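Local atomic coordinates of malate synthase (Haloferax volcanii, PDB entry 3OYX), a protein that catalyses the magnesium-dependent condensation of acetyl-CoA with glyoxylate and hydrolysis of the resulting malyl-CoA to malate, a step of the glyoxylate cycle. Residues 8-13 with 252-257; 118-123 with 154-159; 189-194 with 389-394. All coordinates share one frame; numbering follows the deposited sequence.

Interaction 1 (8-13 with 252-257). With K (potassium ion), chain J; GLV (glyoxylic acid), chain B.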
loop_
_atom_site.group_PDB
_atom_site.type_symbol
_atom_site.label_atom_id
_atom_site.label_comp_id
_atom_site.label_asym_id
_atom_site.label_seq_id
_atom_site.Cartn_x
_atom_site.Cartn_y
_atom_site.Cartn_z
ATOM N N ARG A 8 12.781 -1.847 25.058
ATOM C CA ARG A 8 12.747 -2.958 24.141
ATOM C C ARG A 8 12.901 -2.350 22.775
ATOM O O ARG A 8 12.069 -1.575 22.343
ATOM C CB ARG A 8 11.486 -3.803 24.285
ATOM C CG ARG A 8 11.502 -4.895 25.392
ATOM C CD ARG A 8 12.876 -5.494 25.711
ATOM N NE ARG A 8 13.376 -6.344 24.628
ATOM C CZ ARG A 8 13.038 -7.619 24.464
ATOM N NH1 ARG A 8 12.203 -8.182 25.314
ATOM N NH2 ARG A 8 13.522 -8.334 23.460
ATOM N N GLU A 9 14.019 -2.653 22.131
ATOM C CA GLU A 9 14.298 -2.298 20.740
ATOM C C GLU A 9 13.454 -3.170 19.812
ATOM O O GLU A 9 13.045 -2.741 18.734
ATOM C CB GLU A 9 15.795 -2.500 20.460
ATOM C CG GLU A 9 16.325 -1.974 19.127
ATOM C CD GLU A 9 17.833 -2.114 18.997
ATOM O OE1 GLU A 9 18.526 -2.010 20.032
ATOM O OE2 GLU A 9 18.327 -2.328 17.867
ATOM N N PHE A 10 13.179 -4.408 20.244
ATOM C CA PHE A 10 12.459 -5.440 19.463
ATOM C C PHE A 10 11.523 -6.166 20.405
ATOM O O PHE A 10 11.893 -6.378 21.570
ATOM C CB PHE A 10 13.408 -6.532 18.983
ATOM C CG PHE A 10 14.474 -6.075 18.017
ATOM C CD1 PHE A 10 14.259 -6.110 16.648
ATOM C CD2 PHE A 10 15.689 -5.638 18.466
ATOM C CE1 PHE A 10 15.227 -5.711 15.733
ATOM C CE2 PHE A 10 16.667 -5.227 17.553
ATOM C CZ PHE A 10 16.425 -5.283 16.180
ATOM N N VAL A 11 10.338 -6.561 19.931
ATOM C CA VAL A 11 9.378 -7.261 20.734
ATOM C C VAL A 11 8.938 -8.363 19.780
ATOM O O VAL A 11 8.560 -8.051 18.660
ATOM C CB VAL A 11 8.174 -6.389 21.100
ATOM C CG1 VAL A 11 6.954 -7.232 21.471
ATOM C CG2 VAL A 11 8.480 -5.411 22.207
ATOM N N ARG A 12 9.018 -9.640 20.198
ATOM C CA ARG A 12 8.705 -10.805 19.357
ATOM C C ARG A 12 7.363 -11.317 19.738
ATOM O O ARG A 12 6.657 -11.898 18.922
ATOM C CB ARG A 12 9.658 -11.972 19.631
ATOM C CG ARG A 12 11.137 -11.727 19.412
ATOM C CD ARG A 12 11.924 -12.828 20.006
ATOM N NE ARG A 12 11.861 -12.630 21.445
ATOM C CZ ARG A 12 12.478 -13.367 22.358
ATOM N NH1 ARG A 12 13.225 -14.403 21.973
ATOM N NH2 ARG A 12 12.331 -13.065 23.644
ATOM N N THR A 13 7.019 -11.164 21.007
ATOM C CA THR A 13 5.812 -11.815 21.477
ATOM C C THR A 13 4.978 -10.813 22.240
ATOM O O THR A 13 5.493 -10.077 23.113
ATOM C CB THR A 13 6.136 -13.114 22.290
ATOM O OG1 THR A 13 7.204 -12.860 23.222
ATOM C CG2 THR A 13 6.599 -14.208 21.331
ATOM N N GLY A 252 9.437 -6.380 7.857
ATOM C CA GLY A 252 10.073 -5.662 8.958
ATOM C C GLY A 252 9.120 -5.646 10.141
ATOM O O GLY A 252 9.314 -4.886 11.071
ATOM N N MET A 253 8.058 -6.450 10.092
ATOM C CA MET A 253 7.207 -6.628 11.245
ATOM C C MET A 253 7.673 -7.844 12.064
ATOM O O MET A 253 7.282 -8.990 11.771
ATOM C CB MET A 253 5.750 -6.746 10.803
ATOM C CG MET A 253 4.744 -6.973 11.925
ATOM S SD MET A 253 3.057 -6.780 11.282
ATOM C CE MET A 253 2.985 -4.978 11.480
ATOM N N LEU A 254 8.468 -7.596 13.106
ATOM C CA LEU A 254 9.165 -8.698 13.794
ATOM C C LEU A 254 8.459 -9.308 15.019
ATOM O O LEU A 254 8.983 -10.227 15.646
ATOM C CB LEU A 254 10.614 -8.312 14.158
ATOM C CG LEU A 254 11.443 -7.816 12.979
ATOM C CD1 LEU A 254 12.829 -7.380 13.476
ATOM C CD2 LEU A 254 11.599 -8.845 11.825
ATOM N N GLY A 255 7.304 -8.788 15.399
ATOM C CA GLY A 255 6.641 -9.327 16.578
ATOM C C GLY A 255 5.257 -9.738 16.160
ATOM O O GLY A 255 4.757 -9.224 15.173
ATOM N N ILE A 256 4.640 -10.670 16.871
ATOM C CA ILE A 256 3.272 -10.989 16.533
ATOM C C ILE A 256 2.532 -11.178 17.828
ATOM O O ILE A 256 3.146 -11.381 18.863
ATOM C CB ILE A 256 3.207 -12.257 15.672
ATOM C CG1 ILE A 256 1.754 -12.630 15.363
ATOM C CG2 ILE A 256 4.019 -13.418 16.341
ATOM C CD1 ILE A 256 1.643 -13.349 14.041
ATOM N N TRP A 257 1.214 -11.087 17.768
ATOM C CA TRP A 257 0.356 -11.482 18.879
ATOM C C TRP A 257 0.492 -13.007 19.188
ATOM O O TRP A 257 0.768 -13.816 18.282
ATOM C CB TRP A 257 -1.055 -11.159 18.447
ATOM C CG TRP A 257 -2.065 -10.897 19.507
ATOM C CD1 TRP A 257 -2.556 -11.786 20.438
ATOM C CD2 TRP A 257 -2.812 -9.702 19.666
ATOM N NE1 TRP A 257 -3.540 -11.200 21.186
ATOM C CE2 TRP A 257 -3.734 -9.924 20.717
ATOM C CE3 TRP A 257 -2.824 -8.462 18.993
ATOM C CZ2 TRP A 257 -4.640 -8.940 21.132
ATOM C CZ3 TRP A 257 -3.703 -7.467 19.431
ATOM C CH2 TRP A 257 -4.596 -7.722 20.481
HETATM K K K J . 9.634 -1.939 10.786
HETATM C C1 GLV B . -7.222 -7.138 17.972
HETATM O O1 GLV B . -7.875 -6.576 18.858
HETATM C C2 GLV B . -8.035 -7.528 16.812
HETATM O O2 GLV B . -7.534 -8.274 15.975
HETATM O O3 GLV B . -9.279 -6.999 16.671
#
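The backbone N of I256 donates to R12 O over 3.1 Å, with an N-H...O angle of 162°; the donor stands 51° out of the carbonyl plane, above it. This bond belongs to a parallel bridge pairing T13 with I256. One residue earlier, G255 lies against the chain, its CA 3.1 Å from V11 O in a CA-H...O contact. The side-chain part is small and apolar: methyl CD1 of L254 meets the F10 ring at its edge, 3.7 Å from CE1. Both side chains have CG anti to the carbonyl carbon (chi1 -64° for F10), and they lie side by side, pointing the same way.

Farther out, the guanidinium group of R12 bonds to D44 and to Q412 of the second subunit, while T13 OG1 binds D44 N and N268. At the other end G252, in a Schellman motif after a helix, gives its carbonyl O to the potassium ion at 3.0 Å, a site completed in part by S217, S221 and M197 O of the second subunit. W257 brings CH2 to 3.7 Å from glyoxylate C1. The contact sets strand 13-18 beside strand 255-258, first strand against last, as in a closed TIM barrel, with helices 238-249 and 261-269 packed on I256.

Interaction 2 (118-123 with 154-159). With MG (magnesium ion), chain D; GLV (glyoxylic acid), chain B.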
loop_
_atom_site.group_PDB
_atom_site.type_symbol
_atom_site.label_atom_id
_atom_site.label_comp_id
_atom_site.label_asym_id
_atom_site.label_seq_id
_atom_site.Cartn_x
_atom_site.Cartn_y
_atom_site.Cartn_z
ATOM N N GLY A 118 3.289 0.279 30.691
ATOM C CA GLY A 118 2.490 1.060 29.829
ATOM C C GLY A 118 1.171 0.366 29.602
ATOM O O GLY A 118 0.923 -0.670 30.210
ATOM N N PHE A 119 0.321 0.940 28.745
ATOM C CA PHE A 119 -0.992 0.377 28.470
ATOM C C PHE A 119 -1.146 0.321 26.973
ATOM O O PHE A 119 -0.422 1.022 26.235
ATOM C CB PHE A 119 -2.095 1.234 29.067
ATOM C CG PHE A 119 -2.170 1.152 30.571
ATOM C CD1 PHE A 119 -2.912 0.155 31.191
ATOM C CD2 PHE A 119 -1.470 2.043 31.359
ATOM C CE1 PHE A 119 -2.968 0.064 32.558
ATOM C CE2 PHE A 119 -1.532 1.961 32.749
ATOM C CZ PHE A 119 -2.281 0.970 33.347
ATOM N N VAL A 120 -2.060 -0.547 26.548
ATOM C CA VAL A 120 -2.362 -0.738 25.175
ATOM C C VAL A 120 -3.796 -0.284 25.094
ATOM O O VAL A 120 -4.606 -0.596 25.997
ATOM C CB VAL A 120 -2.359 -2.222 24.806
ATOM C CG1 VAL A 120 -2.659 -2.363 23.304
ATOM C CG2 VAL A 120 -1.002 -2.924 25.220
ATOM N N ILE A 121 -4.073 0.461 24.011
ATOM C CA ILE A 121 -5.274 1.233 23.752
ATOM C C ILE A 121 -5.820 0.694 22.405
ATOM O O ILE A 121 -5.183 0.812 21.344
ATOM C CB ILE A 121 -4.911 2.755 23.707
ATOM C CG1 ILE A 121 -4.244 3.211 25.015
ATOM C CG2 ILE A 121 -6.124 3.646 23.398
ATOM C CD1 ILE A 121 -5.044 2.977 26.271
ATOM N N PRO A 122 -6.984 0.026 22.457
ATOM C CA PRO A 122 -7.567 -0.513 21.221
ATOM C C PRO A 122 -8.447 0.540 20.494
ATOM O O PRO A 122 -8.838 1.540 21.108
ATOM C CB PRO A 122 -8.529 -1.565 21.765
ATOM C CG PRO A 122 -9.005 -0.982 23.055
ATOM C CD PRO A 122 -7.759 -0.367 23.649
ATOM N N GLU A 123 -8.811 0.275 19.238
ATOM C CA GLU A 123 -9.856 1.003 18.546
ATOM C C GLU A 123 -9.567 2.461 18.289
ATOM O O GLU A 123 -10.497 3.193 18.067
ATOM C CB GLU A 123 -11.168 0.886 19.316
ATOM C CG GLU A 123 -11.674 -0.522 19.366
ATOM C CD GLU A 123 -12.114 -1.042 17.999
ATOM O OE1 GLU A 123 -12.630 -2.172 17.956
ATOM O OE2 GLU A 123 -11.950 -0.338 16.962
ATOM N N SER A 154 0.526 2.109 23.680
ATOM C CA SER A 154 0.621 1.324 22.480
ATOM C C SER A 154 -0.755 1.290 21.879
ATOM O O SER A 154 -1.763 1.281 22.615
ATOM C CB SER A 154 1.061 -0.121 22.776
ATOM O OG SER A 154 2.419 -0.195 23.192
ATOM N N VAL A 155 -0.866 1.248 20.554
ATOM C CA VAL A 155 -2.208 1.331 20.039
ATOM C C VAL A 155 -2.438 0.121 19.199
ATOM O O VAL A 155 -1.472 -0.408 18.644
ATOM C CB VAL A 155 -2.381 2.630 19.256
ATOM C CG1 VAL A 155 -2.273 3.825 20.248
ATOM C CG2 VAL A 155 -1.326 2.722 18.150
ATOM N N ILE A 156 -3.682 -0.331 19.134
ATOM C CA ILE A 156 -4.048 -1.340 18.202
ATOM C C ILE A 156 -4.503 -0.580 16.965
ATOM O O ILE A 156 -5.395 0.309 17.038
ATOM C CB ILE A 156 -5.210 -2.240 18.707
ATOM C CG1 ILE A 156 -4.936 -2.863 20.097
ATOM C CG2 ILE A 156 -5.417 -3.374 17.717
ATOM C CD1 ILE A 156 -3.724 -3.754 20.201
ATOM N N ILE A 157 -3.885 -0.886 15.828
ATOM C CA ILE A 157 -4.328 -0.373 14.563
ATOM C C ILE A 157 -5.436 -1.267 14.013
ATOM O O ILE A 157 -5.178 -2.340 13.428
ATOM C CB ILE A 157 -3.175 -0.308 13.579
ATOM C CG1 ILE A 157 -2.009 0.451 14.258
ATOM C CG2 ILE A 157 -3.721 0.265 12.199
ATOM C CD1 ILE A 157 -2.137 2.008 14.302
ATOM N N GLU A 158 -6.681 -0.856 14.206
ATOM C CA GLU A 158 -7.756 -1.759 13.757
ATOM C C GLU A 158 -8.952 -1.041 13.168
ATOM O O GLU A 158 -10.112 -1.514 13.300
ATOM C CB GLU A 158 -8.216 -2.670 14.905
ATOM C CG GLU A 158 -8.622 -1.966 16.195
ATOM C CD GLU A 158 -8.657 -2.926 17.408
ATOM O OE1 GLU A 158 -8.632 -4.166 17.223
ATOM O OE2 GLU A 158 -8.688 -2.434 18.554
ATOM N N SER A 159 -8.645 0.096 12.539
ATOM C CA SER A 159 -9.558 0.795 11.659
ATOM C C SER A 159 -8.797 1.455 10.550
ATOM O O SER A 159 -7.577 1.690 10.692
ATOM C CB SER A 159 -10.306 1.854 12.436
ATOM O OG SER A 159 -9.412 2.814 12.952
HETATM MG MG MG D . -9.512 -5.783 18.274
HETATM C C1 GLV B . -7.222 -7.138 17.972
HETATM O O1 GLV B . -7.875 -6.576 18.858
HETATM C C2 GLV B . -8.035 -7.528 16.812
HETATM O O2 GLV B . -7.534 -8.274 15.975
HETATM O O3 GLV B . -9.279 -6.999 16.671
HETATM O O HOH W 1 2.215 0.416 25.838
HETATM O O HOH W 2 -12.557 -1.079 14.442
HETATM O O HOH W 3 -9.762 -4.530 19.915
HETATM O O HOH W 4 -10.410 -7.450 19.545
#
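The carboxylates of E123 and E158 stack with their planes 27° apart, the two side chains crossing at about a right angle. This pair lies just past the C-terminal ends of strands 118-121 and 152-157, which with helix 127-143 form a beta-alpha-beta unit of the TIM barrel. The stack presents one face of E158 to the E123 carboxylate, while P122 CB comes near the plane of the E158 carboxylate, 3.3 Å from E158 OE2. Its two oxygens do separate work: OE2 accepts the backbone N-H of E123 at 2.8 Å through its anti lone pair, while OE1 coordinates the magnesium ion at 2.1 Å. Two such grips fix the rotation of the group. E158 CG sits between the backbone N and the carbonyl carbon (chi1 53°), and from there an extended chain carries the carboxylate to the metal. E123 OE2 has a salt bridge to R89, which with the magnesium ion probably offsets the proximity of two acidic groups.

The strands behind this site run parallel, 18° between their axes. Their register follows from alternating bonds: S154 N to F119 O, I121 N to S154 O at 2.8 Å, and I156 N to I121 O at 2.9 Å. On the face bearing V120 and S154, V120 CG1 touches I156 CD1 at 3.6 Å. S154 OG bonds to L185 N of the next strand. I121 and V155 point to the other face, toward helix 127-143.

Beyond the strand ends, one water donates to both E123 OE2 and E158 O, each 2.7 Å from its oxygen.

Interaction 3 (189-194 with 389-394). With MG (magnesium ion), chain D; GLV (glyoxylic acid), chain B.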
loop_
_atom_site.group_PDB
_atom_site.type_symbol
_atom_site.label_atom_id
_atom_site.label_comp_id
_atom_site.label_asym_id
_atom_site.label_seq_id
_atom_site.Cartn_x
_atom_site.Cartn_y
_atom_site.Cartn_z
ATOM N N GLY A 189 -4.518 -5.104 14.457
ATOM C CA GLY A 189 -5.621 -5.903 14.977
ATOM C C GLY A 189 -6.485 -6.302 13.821
ATOM O O GLY A 189 -7.528 -5.701 13.548
ATOM N N GLU A 190 -6.020 -7.341 13.134
ATOM C CA GLU A 190 -6.701 -7.839 11.934
ATOM C C GLU A 190 -8.177 -8.194 12.153
ATOM O O GLU A 190 -8.958 -8.184 11.181
ATOM C CB GLU A 190 -5.971 -9.023 11.283
ATOM C CG GLU A 190 -4.862 -8.595 10.375
ATOM C CD GLU A 190 -3.561 -8.466 11.099
ATOM O OE1 GLU A 190 -3.543 -8.339 12.349
ATOM O OE2 GLU A 190 -2.524 -8.501 10.414
ATOM N N VAL A 191 -8.566 -8.509 13.385
ATOM C CA VAL A 191 -9.970 -8.909 13.612
ATOM C C VAL A 191 -10.935 -7.712 13.457
ATOM O O VAL A 191 -11.764 -7.693 12.552
ATOM C CB VAL A 191 -10.208 -9.696 14.939
ATOM C CG1 VAL A 191 -11.626 -10.230 14.967
ATOM C CG2 VAL A 191 -9.257 -10.878 14.994
ATOM N N ASP A 192 -10.837 -6.722 14.330
ATOM C CA ASP A 192 -11.705 -5.590 14.260
ATOM C C ASP A 192 -11.461 -4.831 12.972
ATOM O O ASP A 192 -12.412 -4.261 12.409
ATOM C CB ASP A 192 -11.427 -4.712 15.447
ATOM C CG ASP A 192 -12.065 -5.245 16.702
ATOM O OD1 ASP A 192 -13.271 -5.511 16.605
ATOM O OD2 ASP A 192 -11.377 -5.411 17.743
ATOM N N TYR A 193 -10.226 -4.882 12.458
ATOM C CA TYR A 193 -9.915 -4.222 11.189
ATOM C C TYR A 193 -10.708 -4.790 10.015
ATOM O O TYR A 193 -11.244 -4.001 9.198
ATOM C CB TYR A 193 -8.418 -4.257 10.917
ATOM C CG TYR A 193 -7.912 -3.605 9.642
ATOM C CD1 TYR A 193 -7.599 -2.251 9.613
ATOM C CD2 TYR A 193 -7.669 -4.377 8.502
ATOM C CE1 TYR A 193 -7.108 -1.643 8.454
ATOM C CE2 TYR A 193 -7.162 -3.823 7.349
ATOM C CZ TYR A 193 -6.867 -2.436 7.327
ATOM O OH TYR A 193 -6.381 -1.870 6.160
ATOM N N THR A 194 -10.847 -6.121 9.966
ATOM C CA THR A 194 -11.637 -6.805 8.941
ATOM C C THR A 194 -13.024 -6.285 8.960
ATOM O O THR A 194 -13.559 -5.947 7.916
ATOM C CB THR A 194 -11.658 -8.340 9.121
ATOM O OG1 THR A 194 -10.339 -8.803 8.900
ATOM C CG2 THR A 194 -12.565 -9.060 8.053
ATOM N N GLU A 389 -16.223 -10.422 20.673
ATOM C CA GLU A 389 -17.066 -9.386 20.058
ATOM C C GLU A 389 -16.452 -8.905 18.744
ATOM O O GLU A 389 -17.147 -8.472 17.835
ATOM C CB GLU A 389 -17.366 -8.234 21.039
ATOM C CG GLU A 389 -18.712 -7.520 20.785
ATOM C CD GLU A 389 -19.888 -8.473 20.490
ATOM O OE1 GLU A 389 -19.785 -9.708 20.711
ATOM O OE2 GLU A 389 -20.930 -7.975 20.012
ATOM N N ALA A 390 -15.133 -9.013 18.666
ATOM C CA ALA A 390 -14.391 -8.850 17.420
ATOM C C ALA A 390 -14.694 -9.945 16.361
ATOM O O ALA A 390 -14.936 -9.629 15.178
ATOM C CB ALA A 390 -12.886 -8.726 17.719
ATOM N N THR A 391 -14.713 -11.213 16.780
ATOM C CA THR A 391 -15.032 -12.300 15.855
ATOM C C THR A 391 -16.522 -12.202 15.475
ATOM O O THR A 391 -16.854 -12.429 14.325
ATOM C CB THR A 391 -14.562 -13.749 16.345
ATOM O OG1 THR A 391 -13.409 -13.663 17.191
ATOM C CG2 THR A 391 -14.199 -14.715 15.162
ATOM N N TYR A 392 -17.392 -11.800 16.404
ATOM C CA TYR A 392 -18.841 -11.650 16.115
ATOM C C TYR A 392 -19.196 -10.584 15.052
ATOM O O TYR A 392 -19.705 -10.890 13.962
ATOM C CB TYR A 392 -19.634 -11.322 17.395
ATOM C CG TYR A 392 -21.119 -11.042 17.135
ATOM C CD1 TYR A 392 -21.934 -11.986 16.494
ATOM C CD2 TYR A 392 -21.721 -9.835 17.551
ATOM C CE1 TYR A 392 -23.305 -11.734 16.273
ATOM C CE2 TYR A 392 -23.109 -9.574 17.328
ATOM C CZ TYR A 392 -23.883 -10.529 16.685
ATOM O OH TYR A 392 -25.232 -10.307 16.455
ATOM N N GLN A 393 -19.000 -9.325 15.464
ATOM C CA GLN A 393 -19.088 -8.189 14.574
ATOM C C GLN A 393 -18.456 -8.530 13.218
ATOM O O GLN A 393 -19.169 -8.554 12.193
ATOM C CB GLN A 393 -18.433 -6.984 15.241
ATOM C CG GLN A 393 -19.254 -6.449 16.392
ATOM C CD GLN A 393 -20.714 -6.350 16.028
ATOM O OE1 GLN A 393 -21.068 -6.169 14.865
ATOM N NE2 GLN A 393 -21.572 -6.471 17.022
ATOM N N ALA A 394 -17.142 -8.847 13.216
ATOM C CA ALA A 394 -16.402 -9.243 11.975
ATOM C C ALA A 394 -16.997 -10.376 11.080
ATOM O O ALA A 394 -16.503 -10.582 9.963
ATOM C CB ALA A 394 -14.876 -9.491 12.232
HETATM MG MG MG D . -9.512 -5.783 18.274
HETATM C C1 GLV B . -7.222 -7.138 17.972
HETATM O O1 GLV B . -7.875 -6.576 18.858
HETATM C C2 GLV B . -8.035 -7.528 16.812
HETATM O O2 GLV B . -7.534 -8.274 15.975
HETATM O O3 GLV B . -9.279 -6.999 16.671
HETATM O O HOH W 4 -10.410 -7.450 19.545
HETATM O O HOH W 3 -9.762 -4.530 19.915
#
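V191 and A390 carry the apolar part of this helix pairing: V191 CG1 lies 3.4 Å from A390 CB and also rests on the backbone of T391, with A394 CB meeting V191 O farther along. CG1 stands anti to the backbone N (chi1 -172°), directed at helix 389-393, whereas CG2 is turned to the substrate, 3.3 Å from glyoxylate O2. The axes of the short helical segments 190-194 and 389-393 come within 8.4 Å, 30° apart. No hydrogen bond crosses between the segments; D192 OD1 simply abuts A390 CB.

Polar bonds are instead made to the ligand. V191 N reaches glyoxylate O2 at 2.8 Å, and D192 N reaches O3 at 2.8 Å, nearly straight at 164°. The substrate carboxylate is thus gripped by successive N-H groups in the first turn of helix 190-196, whose dipole would probably help to hold it. One turn on, T194 OG1 donates back to E190 O, which also takes the N-H of T194.

Metal coordination forms the third group. D192 OD2 binds the magnesium ion at 2.0 Å; glyoxylate O1 and O3 chelate it, and two waters and E158 complete six ligands. Helix 389-393 directly follows D388, the predicted proton acceptor, so its packing on V191 is consistent with bringing that residue to the malate synthase active site, built at the C-terminal end of the TIM-barrel strands.

Overall arrangement
Along the chain, interaction 2 falls between the two segments of interaction 1, whereas the segments of interactions 1 and 3 alternate; interaction 3 follows interaction 2. Interactions 1 and 2 join neighbouring strands in one parallel eight-stranded sheet, their centres about 15 Å apart, and meet where W257 CZ3 packs on I156 CD1 at 3.8 Å. The centre of interaction 3 lies about 14 Å from that of interaction 2 and about 22 Å from that of interaction 1; it adds the helix after strand 183-188 and a C-terminal helix. All three touch the same glyoxylate, and interactions 2 and 3 share the magnesium ion and two waters. Distant sequence parts thus converge on one catalytic centre.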